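Local coordinates for protein dihydroneopterin aldolase (Burkholderia thailandensis, PDB 3V9O) that binds guanine in a pocket completed by a second copy of itself, and belongs to the tunnelling-fold (T-fold) proteins, at residues 34-38 and 91-97; 111-117 and 132-138. One frame throughout, in Å; residues are numbered along the deposited sequence. Where two conformers were deposited one is given.

How the contacts relate
Contact 1 joins the loop after strand 22-34 to the start of helix 94-106 and carries A38, L93, Q94 and E95 of the guanine pocket. Contact 2 pairs strands 113-120 and 127-137 in the sheet beside that helix. Their centres lie about 19 Å apart, yet the helix start of contact 1 meets the hairpin of contact 2 at V132, whose CG2 is 3.8 Å from Q94 CB and 4.0 Å from E95 CD. The nearest atom of the V132 side chain lies about 5 Å from guanine. Both contacts reach the second subunit, which completes the pocket.

Contact 1. Residues 34-38 and 91-97; sequences MNIGA and IHLQETL. With GUN (guanine), chain G; SO4 (sulfate ion), chain H.
H92 and G37 meet through two weak hydrogen bonds, which run in opposite directions between the loops. G37 N gives its hydrogen to H92 O at 3.1 Å, and H92 ND1 donates to G37 O at 3.3 Å. One residue back, I36 CA points its hydrogen almost straight at I91 O, 3.3 Å away with 178° at the hydrogen. A water links N35 O with I91 N and weakly reaches the sulfate that N35 ND2 holds.

At the apolar end, M34 and L97 reach tip to tip, M34 SD lying 3.8 Å from L97 CD2. M34 CG is set between the backbone N and the carbonyl carbon (chi1 63°), and the bend at its thioether brings CE against I91 CD1, the two side chains crossing at about a right angle. The I36 and I91 side chains cross at a slant, I36 CD1 lying against I91 CG2.

L93 is the N-cap of helix 94-106, and the first turn of that helix supplies polar groups to the ligand site, in line with a T-fold that builds its pockets between subunits. Q94 N, at the helix start, donates to guanine O6 over 2.8 Å; the helix end probably favours this carbonyl oxygen. E95, bent at chi2 (82°), turns both carboxylate oxygens to the base: OE1 takes N1 at 2.8 Å and OE2 takes N2 at 2.7 Å, so the paired bonds fix the rotation of the ring. The methyl group of A38 and CD2 of L93 touch each other and line the same site.

Farther out, Q94 OE1 is bonded to T118, while its NE2 meets V130 O and Y75 of the second subunit. D67 of that subunit takes the backbone N-H groups of H92 and L93, and its V73, D74 and Y75 also hydrogen-bond guanine.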
ATOM      1  N   MET A  34      14.400   6.643  21.993  1.00 18.12           N
ATOM      2  CA  MET A  34      13.951   6.331  23.345  1.00 18.29           C
ATOM      3  C   MET A  34      14.636   5.057  23.811  1.00 18.54           C
ATOM      4  O   MET A  34      15.205   4.271  23.009  1.00 19.54           O
ATOM      5  CB  MET A  34      12.422   6.170  23.370  1.00 19.10           C
ATOM      6  CG  MET A  34      12.003   4.988  22.493  1.00 19.54           C
ATOM      7  SD  MET A  34      10.213   4.780  22.340  1.00 24.22           S
ATOM      8  CE  MET A  34       9.766   4.464  23.861  1.00 22.76           C
ATOM      9  N   ASN A  35      14.584   4.809  25.123  1.00 20.42           N
ATOM     10  CA  ASN A  35      15.027   3.532  25.643  1.00 22.71           C
ATOM     11  C   ASN A  35      13.877   2.548  25.459  1.00 27.57           C
ATOM     12  O   ASN A  35      12.749   2.845  25.829  1.00 35.90           O
ATOM     13  CB  ASN A  35      15.429   3.714  27.106  1.00 27.35           C
ATOM     14  CG  ASN A  35      16.704   4.518  27.227  1.00 31.88           C
ATOM     15  OD1 ASN A  35      17.707   4.201  26.593  1.00 34.02           O
ATOM     16  ND2 ASN A  35      16.646   5.610  27.984  1.00 40.16           N
ATOM     17  N   ILE A  36      14.151   1.452  24.758  1.00 24.81           N
ATOM     18  CA  ILE A  36      13.129   0.463  24.463  1.00 24.19           C
ATOM     19  C   ILE A  36      13.861  -0.832  24.204  1.00 27.86           C
ATOM     20  O   ILE A  36      14.970  -0.835  23.648  1.00 39.26           O
ATOM     21  CB  ILE A  36      12.295   0.836  23.268  1.00 23.58           C
ATOM     22  CG1 ILE A  36      11.151  -0.170  23.071  1.00 23.03           C
ATOM     23  CG2 ILE A  36      13.163   1.002  21.976  1.00 29.62           C
ATOM     24  CD1 ILE A  36      10.103   0.355  22.094  1.00 26.98           C
ATOM     25  N   GLY A  37      13.339  -1.939  24.696  1.00 26.35           N
ATOM     26  CA  GLY A  37      14.040  -3.179  24.494  1.00 27.15           C
ATOM     27  C   GLY A  37      13.602  -4.133  25.544  1.00 41.94           C
ATOM     28  O   GLY A  37      13.566  -3.750  26.736  1.00 37.66           O
ATOM     29  N   ALA A  38      13.279  -5.356  25.101  1.00 47.33           N
ATOM     30  CA  ALA A  38      12.980  -6.494  25.975  1.00 50.73           C
ATOM     31  C   ALA A  38      14.253  -7.165  26.476  1.00 56.76           C
ATOM     32  O   ALA A  38      14.815  -6.769  27.494  1.00 60.08           O
ATOM     33  CB  ALA A  38      12.127  -7.513  25.250  1.00 53.93           C
ATOM     34  N   ILE A  91       9.464   1.711  28.861  1.00 39.30           N
ATOM     35  CA  ILE A  91       8.863   0.846  27.839  1.00 35.12           C
ATOM     36  C   ILE A  91       9.897  -0.210  27.386  1.00 33.69           C
ATOM     37  O   ILE A  91      11.002   0.126  26.922  1.00 38.19           O
ATOM     38  CB  ILE A  91       8.361   1.769  26.708  1.00 33.63           C
ATOM     39  CG1 ILE A  91       7.290   2.708  27.293  1.00 38.23           C
ATOM     40  CG2 ILE A  91       7.798   0.996  25.509  1.00 28.86           C
ATOM     41  CD1 ILE A  91       7.133   4.068  26.555  1.00 41.71           C
ATOM     42  N   HIS A  92       9.544  -1.493  27.527  1.00 31.78           N
ATOM     43  CA  HIS A  92      10.306  -2.635  27.011  1.00 29.20           C
ATOM     44  C   HIS A  92       9.854  -3.220  25.642  1.00 23.28           C
ATOM     45  O   HIS A  92      10.677  -3.459  24.747  1.00 27.02           O
ATOM     46  CB  HIS A  92      10.300  -3.735  28.042  1.00 33.47           C
ATOM     47  CG  HIS A  92      10.872  -3.290  29.348  1.00 41.56           C
ATOM     48  ND1 HIS A  92      12.183  -3.523  29.695  1.00 42.38           N
ATOM     49  CD2 HIS A  92      10.338  -2.544  30.345  1.00 44.92           C
ATOM     50  CE1 HIS A  92      12.413  -2.994  30.888  1.00 48.39           C
ATOM     51  NE2 HIS A  92      11.311  -2.393  31.303  1.00 47.59           N
ATOM     52  N   LEU A  93       8.551  -3.424  25.475  1.00 19.26           N
ATOM     53  CA  LEU A  93       8.012  -4.020  24.253  1.00 17.50           C
ATOM     54  C   LEU A  93       7.418  -2.998  23.318  1.00 15.60           C
ATOM     55  O   LEU A  93       6.786  -2.008  23.747  1.00 17.20           O
ATOM     56  CB  LEU A  93       6.881  -5.001  24.637  1.00 19.76           C
ATOM     57  CG  LEU A  93       7.228  -6.135  25.551  1.00 21.00           C
ATOM     58  CD1 LEU A  93       5.964  -6.935  25.863  1.00 24.57           C
ATOM     59  CD2 LEU A  93       8.242  -6.970  24.837  1.00 23.74           C
ATOM     60  N   GLN A  94       7.524  -3.239  22.009  1.00 13.73           N
ATOM     61  CA  GLN A  94       6.840  -2.409  21.022  1.00 13.77           C
ATOM     62  C   GLN A  94       5.331  -2.440  21.253  1.00 14.77           C
ATOM     63  O   GLN A  94       4.695  -1.394  21.109  1.00 15.43           O
ATOM     64  CB  GLN A  94       7.141  -2.871  19.591  1.00 13.81           C
ATOM     65  CG  GLN A  94       8.601  -2.604  19.180  1.00 15.25           C
ATOM     66  CD  GLN A  94       8.743  -2.539  17.668  1.00 14.90           C
ATOM     67  OE1 GLN A  94       8.008  -1.847  16.982  1.00 16.19           O
ATOM     68  NE2 GLN A  94       9.718  -3.270  17.106  1.00 13.22           N
ATOM     69  N   GLU A  95       4.750  -3.578  21.613  1.00 14.19           N
ATOM     70  CA  GLU A  95       3.313  -3.649  21.881  1.00 14.97           C
ATOM     71  C   GLU A  95       2.907  -2.666  22.958  1.00 17.26           C
ATOM     72  O   GLU A  95       1.862  -2.042  22.836  1.00 16.20           O
ATOM     73  CB  GLU A  95       2.895  -5.039  22.344  1.00 15.96           C
ATOM     74  CG  GLU A  95       2.862  -6.105  21.221  1.00 16.30           C
ATOM     75  CD  GLU A  95       4.220  -6.727  20.877  1.00 17.85           C
ATOM     76  OE1 GLU A  95       5.310  -6.241  21.263  1.00 16.27           O
ATOM     77  OE2 GLU A  95       4.193  -7.761  20.191  1.00 17.91           O
ATOM     78  N   THR A  96       3.727  -2.517  23.988  1.00 16.92           N
ATOM     79  CA  THR A  96       3.370  -1.576  25.073  1.00 15.91           C
ATOM     80  C   THR A  96       3.234  -0.154  24.533  1.00 16.98           C
ATOM     81  O   THR A  96       2.249   0.529  24.815  1.00 18.97           O
ATOM     82  CB  THR A  96       4.381  -1.665  26.151  1.00 17.24           C
ATOM     83  OG1 THR A  96       4.342  -2.999  26.696  1.00 20.09           O
ATOM     84  CG2 THR A  96       4.104  -0.679  27.265  1.00 19.88           C
ATOM     85  N   LEU A  97       4.152   0.278  23.687  1.00 14.85           N
ATOM     86  CA  LEU A  97       4.100   1.623  23.134  1.00 15.42           C
ATOM     87  C   LEU A  97       2.986   1.732  22.128  1.00 15.13           C
ATOM     88  O   LEU A  97       2.223   2.722  22.176  1.00 15.92           O
ATOM     89  CB  LEU A  97       5.460   1.908  22.476  1.00 16.35           C
ATOM     90  CG  LEU A  97       5.536   3.282  21.786  1.00 17.03           C
ATOM     91  CD1 LEU A  97       5.346   4.419  22.732  1.00 20.19           C
ATOM     92  CD2 LEU A  97       6.911   3.436  21.016  1.00 18.54           C
TER
HETATM   93  N9  GUN G 145      11.249  -9.568  20.579  1.00 17.40           N
HETATM   94  C8  GUN G 145      12.154  -8.631  21.059  1.00 20.45           C
HETATM   95  N7  GUN G 145      11.551  -7.389  21.349  1.00 18.14           N
HETATM   96  C5  GUN G 145      10.218  -7.646  21.088  1.00 13.85           C
HETATM   97  C6  GUN G 145       9.034  -6.773  21.173  1.00 13.15           C
HETATM   98  O6  GUN G 145       9.041  -5.593  21.557  1.00 15.76           O
HETATM   99  N1  GUN G 145       7.821  -7.355  20.807  1.00 14.94           N
HETATM  100  C2  GUN G 145       7.727  -8.650  20.300  1.00 14.45           C
HETATM  101  N2  GUN G 145       6.508  -9.129  19.881  1.00 15.80           N
HETATM  102  N3  GUN G 145       8.847  -9.490  20.212  1.00 14.37           N
HETATM  103  C4  GUN G 145      10.041  -8.920  20.605  1.00 14.60           C
HETATM  104  S   SO4 H 146      13.774   5.875  30.726  1.00 75.87           S
HETATM  105  O1  SO4 H 146      14.849   5.626  31.691  1.00 79.51           O
HETATM  106  O2  SO4 H 146      12.747   6.720  31.338  1.00 77.45           O
HETATM  107  O3  SO4 H 146      14.348   6.560  29.565  1.00 73.65           O
HETATM  108  O4  SO4 H 146      13.148   4.611  30.317  1.00 75.04           O
HETATM  109  O   HOH W   1      11.167   3.955  27.703  1.00 32.20           O

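Contact 2. Residues 111-117 and 132-138; sequences VRAVRVS and VEVFRIK. With EDO (1,2-ethanediol), chain B.
The ring of F135 has R115 CB over one face, 4.0 Å from its centroid and 10° off the normal, a CH-pi contact, while A113 CB comes to its edge. The F56 ring also meets it, nearly parallel. R115 runs CG anti to the backbone N (chi1 -176°) past F135, then bends at chi3 to bring its guanidinium edge to E133. There NH1 forms a salt bridge to the anti side of E133 OE2, tilted somewhat out of the carboxylate plane; the 2.5 Å separation is doubtfully short. The two planes stand 75° apart. R112 turns its own guanidinium edge to ethanediol, NE and NH2 each donating to one oxygen, while NH1 bonds R18 O and forms a salt bridge to D21.

The antiparallel hairpin has hydrogen-bonded pairs V114-R136 and V116-V134. K138 N bonds R112 O at 2.9 Å just past the strand, and the extended side chain carries NZ to V111 O at 2.8 Å, with L106 O as second acceptor.

A classic beta bulge sets R112 and A113 together opposite F56 of strand 47-58. Helix 94-106 packs on the V114 and V134 side, and beyond V132 and E133 the sheet continues into the second subunit, whose R24 pairs with E133 OE1.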
ATOM      1  N   VAL A 111     -13.007  10.696  17.297  1.00 17.39           N
ATOM      2  CA  VAL A 111     -12.205   9.661  16.658  1.00 17.08           C
ATOM      3  C   VAL A 111     -13.049   8.382  16.562  1.00 19.98           C
ATOM      4  O   VAL A 111     -13.521   7.837  17.594  1.00 22.77           O
ATOM      5  CB  VAL A 111     -10.914   9.456  17.435  1.00 17.12           C
ATOM      6  CG1 VAL A 111     -10.131   8.254  16.900  1.00 16.48           C
ATOM      7  CG2 VAL A 111     -10.022  10.754  17.339  1.00 17.86           C
ATOM      8  N   ARG A 112     -13.238   7.876  15.347  1.00 17.20           N
ATOM      9  CA  ARG A 112     -13.951   6.637  15.055  1.00 18.70           C
ATOM     10  C   ARG A 112     -13.015   5.443  15.095  1.00 19.91           C
ATOM     11  O   ARG A 112     -13.394   4.350  15.486  1.00 20.12           O
ATOM     12  CB  ARG A 112     -14.546   6.754  13.672  1.00 22.12           C
ATOM     13  CG  ARG A 112     -15.078   5.482  13.005  1.00 31.25           C
ATOM     14  CD  ARG A 112     -16.442   5.136  13.556  1.00 31.83           C
ATOM     15  NE  ARG A 112     -17.409   6.249  13.599  1.00 34.45           N
ATOM     16  CZ  ARG A 112     -18.131   6.683  12.553  1.00 37.21           C
ATOM     17  NH1 ARG A 112     -18.012   6.101  11.357  1.00 37.97           N
ATOM     18  NH2 ARG A 112     -18.993   7.694  12.718  1.00 40.99           N
ATOM     19  N   ALA A 113     -11.758   5.619  14.629  1.00 15.95           N
ATOM     20  CA  ALA A 113     -10.813   4.500  14.535  1.00 15.40           C
ATOM     21  C   ALA A 113      -9.392   5.007  14.501  1.00 14.40           C
ATOM     22  O   ALA A 113      -9.189   6.198  14.130  1.00 15.21           O
ATOM     23  CB  ALA A 113     -11.057   3.659  13.282  1.00 18.15           C
ATOM     24  N   VAL A 114      -8.451   4.147  14.834  1.00 14.49           N
ATOM     25  CA  VAL A 114      -7.050   4.523  14.706  0.62 14.38           C
ATOM     26  C   VAL A 114      -6.222   3.327  14.260  1.00 16.57           C
ATOM     27  O   VAL A 114      -6.504   2.168  14.628  1.00 16.95           O
ATOM     28  CB  VAL A 114      -6.568   5.184  16.007  0.62 13.67           C
ATOM     29  CG1 VAL A 114      -6.629   4.215  17.148  0.62 16.33           C
ATOM     30  CG2 VAL A 114      -5.129   5.751  15.820  0.62 15.37           C
ATOM     31  N   ARG A 115      -5.216   3.595  13.424  1.00 14.34           N
ATOM     32  CA  ARG A 115      -4.224   2.588  13.047  1.00 14.76           C
ATOM     33  C   ARG A 115      -2.910   3.158  13.612  1.00 13.12           C
ATOM     34  O   ARG A 115      -2.586   4.341  13.318  1.00 15.66           O
ATOM     35  CB  ARG A 115      -4.119   2.392  11.542  1.00 15.76           C
ATOM     36  CG  ARG A 115      -3.107   1.228  11.190  1.00 17.60           C
ATOM     37  CD  ARG A 115      -2.928   1.063   9.675  1.00 27.08           C
ATOM     38  NE  ARG A 115      -2.202   2.233   9.121  1.00 31.90           N
ATOM     39  CZ  ARG A 115      -0.855   2.420   9.096  1.00 37.40           C
ATOM     40  NH1 ARG A 115       0.022   1.538   9.601  1.00 38.03           N
ATOM     41  NH2 ARG A 115      -0.371   3.545   8.556  1.00 37.62           N
ATOM     42  N   VAL A 116      -2.132   2.381  14.345  1.00 13.05           N
ATOM     43  CA  VAL A 116      -0.811   2.785  14.839  1.00 12.42           C
ATOM     44  C   VAL A 116       0.162   1.660  14.567  1.00 12.77           C
ATOM     45  O   VAL A 116      -0.136   0.491  14.790  1.00 13.17           O
ATOM     46  CB  VAL A 116      -0.796   3.000  16.336  1.00 13.22           C
ATOM     47  CG1 VAL A 116       0.618   3.485  16.785  1.00 14.61           C
ATOM     48  CG2 VAL A 116      -1.872   4.002  16.743  1.00 16.50           C
ATOM     49  N   SER A 117       1.313   2.011  13.995  1.00 11.78           N
ATOM     50  CA  SER A 117       2.436   1.079  13.899  1.00 13.18           C
ATOM     51  C   SER A 117       3.648   1.709  14.570  1.00 11.16           C
ATOM     52  O   SER A 117       3.901   2.927  14.476  1.00 12.67           O
ATOM     53  CB  SER A 117       2.761   0.630  12.458  1.00 13.03           C
ATOM     54  OG  SER A 117       3.224   1.725  11.682  1.00 14.30           O
ATOM     55  N   VAL A 132       5.249  -3.587  14.835  1.00 12.34           N
ATOM     56  CA  VAL A 132       3.953  -4.003  15.376  1.00 11.81           C
ATOM     57  C   VAL A 132       2.884  -3.012  14.942  1.00 11.91           C
ATOM     58  O   VAL A 132       3.132  -1.785  15.007  1.00 13.39           O
ATOM     59  CB  VAL A 132       3.993  -4.068  16.928  1.00 15.33           C
ATOM     60  CG1 VAL A 132       2.558  -4.359  17.524  1.00 19.26           C
ATOM     61  CG2 VAL A 132       5.075  -5.097  17.351  1.00 15.00           C
ATOM     62  N   GLU A 133       1.711  -3.494  14.553  1.00 13.80           N
ATOM     63  CA  GLU A 133       0.622  -2.583  14.135  1.00 13.65           C
ATOM     64  C   GLU A 133      -0.674  -3.046  14.748  1.00 13.64           C
ATOM     65  O   GLU A 133      -0.970  -4.256  14.814  1.00 13.74           O
ATOM     66  CB  GLU A 133       0.520  -2.592  12.621  1.00 14.66           C
ATOM     67  CG  GLU A 133      -0.646  -1.697  12.077  1.00 16.08           C
ATOM     68  CD  GLU A 133      -0.747  -1.820  10.612  1.00 22.06           C
ATOM     69  OE1 GLU A 133      -1.264  -2.843  10.176  1.00 26.40           O
ATOM     70  OE2 GLU A 133      -0.226  -0.938   9.894  1.00 27.55           O
ATOM     71  N   VAL A 134      -1.477  -2.069  15.173  1.00 14.70           N
ATOM     72  CA  VAL A 134      -2.859  -2.322  15.562  1.00 14.77           C
ATOM     73  C   VAL A 134      -3.816  -1.433  14.801  1.00 13.84           C
ATOM     74  O   VAL A 134      -3.425  -0.331  14.365  1.00 14.86           O
ATOM     75  CB  VAL A 134      -3.143  -2.136  17.045  1.00 17.03           C
ATOM     76  CG1 VAL A 134      -2.234  -3.106  17.862  1.00 19.21           C
ATOM     77  CG2 VAL A 134      -2.918  -0.748  17.505  1.00 18.18           C
ATOM     78  N   PHE A 135      -5.046  -1.861  14.646  1.00 15.97           N
ATOM     79  CA  PHE A 135      -6.111  -1.075  13.984  1.00 17.35           C
ATOM     80  C   PHE A 135      -7.369  -1.314  14.788  1.00 19.38           C
ATOM     81  O   PHE A 135      -7.877  -2.438  14.832  1.00 23.79           O
ATOM     82  CB  PHE A 135      -6.276  -1.546  12.520  1.00 20.46           C
ATOM     83  CG  PHE A 135      -6.870  -0.518  11.548  1.00 29.18           C
ATOM     84  CD1 PHE A 135      -7.757   0.448  11.951  1.00 23.91           C
ATOM     85  CD2 PHE A 135      -6.491  -0.539  10.200  1.00 34.50           C
ATOM     86  CE1 PHE A 135      -8.371   1.331  11.004  1.00 26.71           C
ATOM     87  CE2 PHE A 135      -7.030   0.379   9.258  1.00 35.35           C
ATOM     88  CZ  PHE A 135      -7.969   1.319   9.684  1.00 32.94           C
ATOM     89  N   ARG A 136      -7.803  -0.286  15.462  1.00 16.89           N
ATOM     90  CA  ARG A 136      -8.934  -0.347  16.382  0.51 20.63           C
ATOM     91  C   ARG A 136     -10.069   0.534  15.877  1.00 19.50           C
ATOM     92  O   ARG A 136      -9.864   1.711  15.599  1.00 17.69           O
ATOM     93  CB  ARG A 136      -8.494   0.146  17.765  0.51 19.76           C
ATOM     94  CG  ARG A 136      -7.477  -0.753  18.523  0.51 28.70           C
ATOM     95  CD  ARG A 136      -8.068  -2.114  18.925  0.51 33.77           C
ATOM     96  NE  ARG A 136      -7.977  -3.024  17.795  0.51 37.89           N
ATOM     97  CZ  ARG A 136      -8.782  -4.054  17.550  0.51 35.16           C
ATOM     98  NH1 ARG A 136      -9.787  -4.360  18.364  0.51 35.19           N
ATOM     99  NH2 ARG A 136      -8.572  -4.773  16.463  0.51 35.75           N
ATOM    100  N   ILE A 137     -11.274  -0.020  15.807  1.00 22.98           N
ATOM    101  CA  ILE A 137     -12.447   0.745  15.378  1.00 23.69           C
ATOM    102  C   ILE A 137     -13.462   0.740  16.479  1.00 26.14           C
ATOM    103  O   ILE A 137     -13.767  -0.322  17.043  1.00 31.40           O
ATOM    104  CB  ILE A 137     -13.084   0.148  14.081  1.00 28.42           C
ATOM    105  CG1 ILE A 137     -12.043   0.121  12.936  1.00 32.02           C
ATOM    106  CG2 ILE A 137     -14.337   0.917  13.710  1.00 28.99           C
ATOM    107  CD1 ILE A 137     -12.625  -0.370  11.604  1.00 39.56           C
ATOM    108  N   LYS A 138     -14.029   1.900  16.809  1.00 23.81           N
ATOM    109  CA  LYS A 138     -15.098   1.899  17.796  1.00 26.68           C
ATOM    110  C   LYS A 138     -16.388   1.244  17.275  1.00 31.33           C
ATOM    111  O   LYS A 138     -16.780   1.491  16.138  1.00 36.16           O
ATOM    112  CB  LYS A 138     -15.431   3.332  18.174  1.00 30.77           C
ATOM    113  CG  LYS A 138     -14.331   3.953  18.919  1.00 28.64           C
ATOM    114  CD  LYS A 138     -14.778   5.314  19.434  1.00 29.47           C
ATOM    115  CE  LYS A 138     -13.535   5.934  20.090  1.00 25.17           C
ATOM    116  NZ  LYS A 138     -13.694   7.349  20.325  1.00 24.22           N
TER
HETATM  117  C1  EDO B 140     -17.968   9.695  16.368  1.00 39.27           C
HETATM  118  O1  EDO B 140     -18.977   9.184  15.476  1.00 41.53           O
HETATM  119  C2  EDO B 140     -16.791   8.728  16.380  1.00 32.81           C
HETATM  120  O2  EDO B 140     -17.184   7.335  16.456  1.00 38.07           O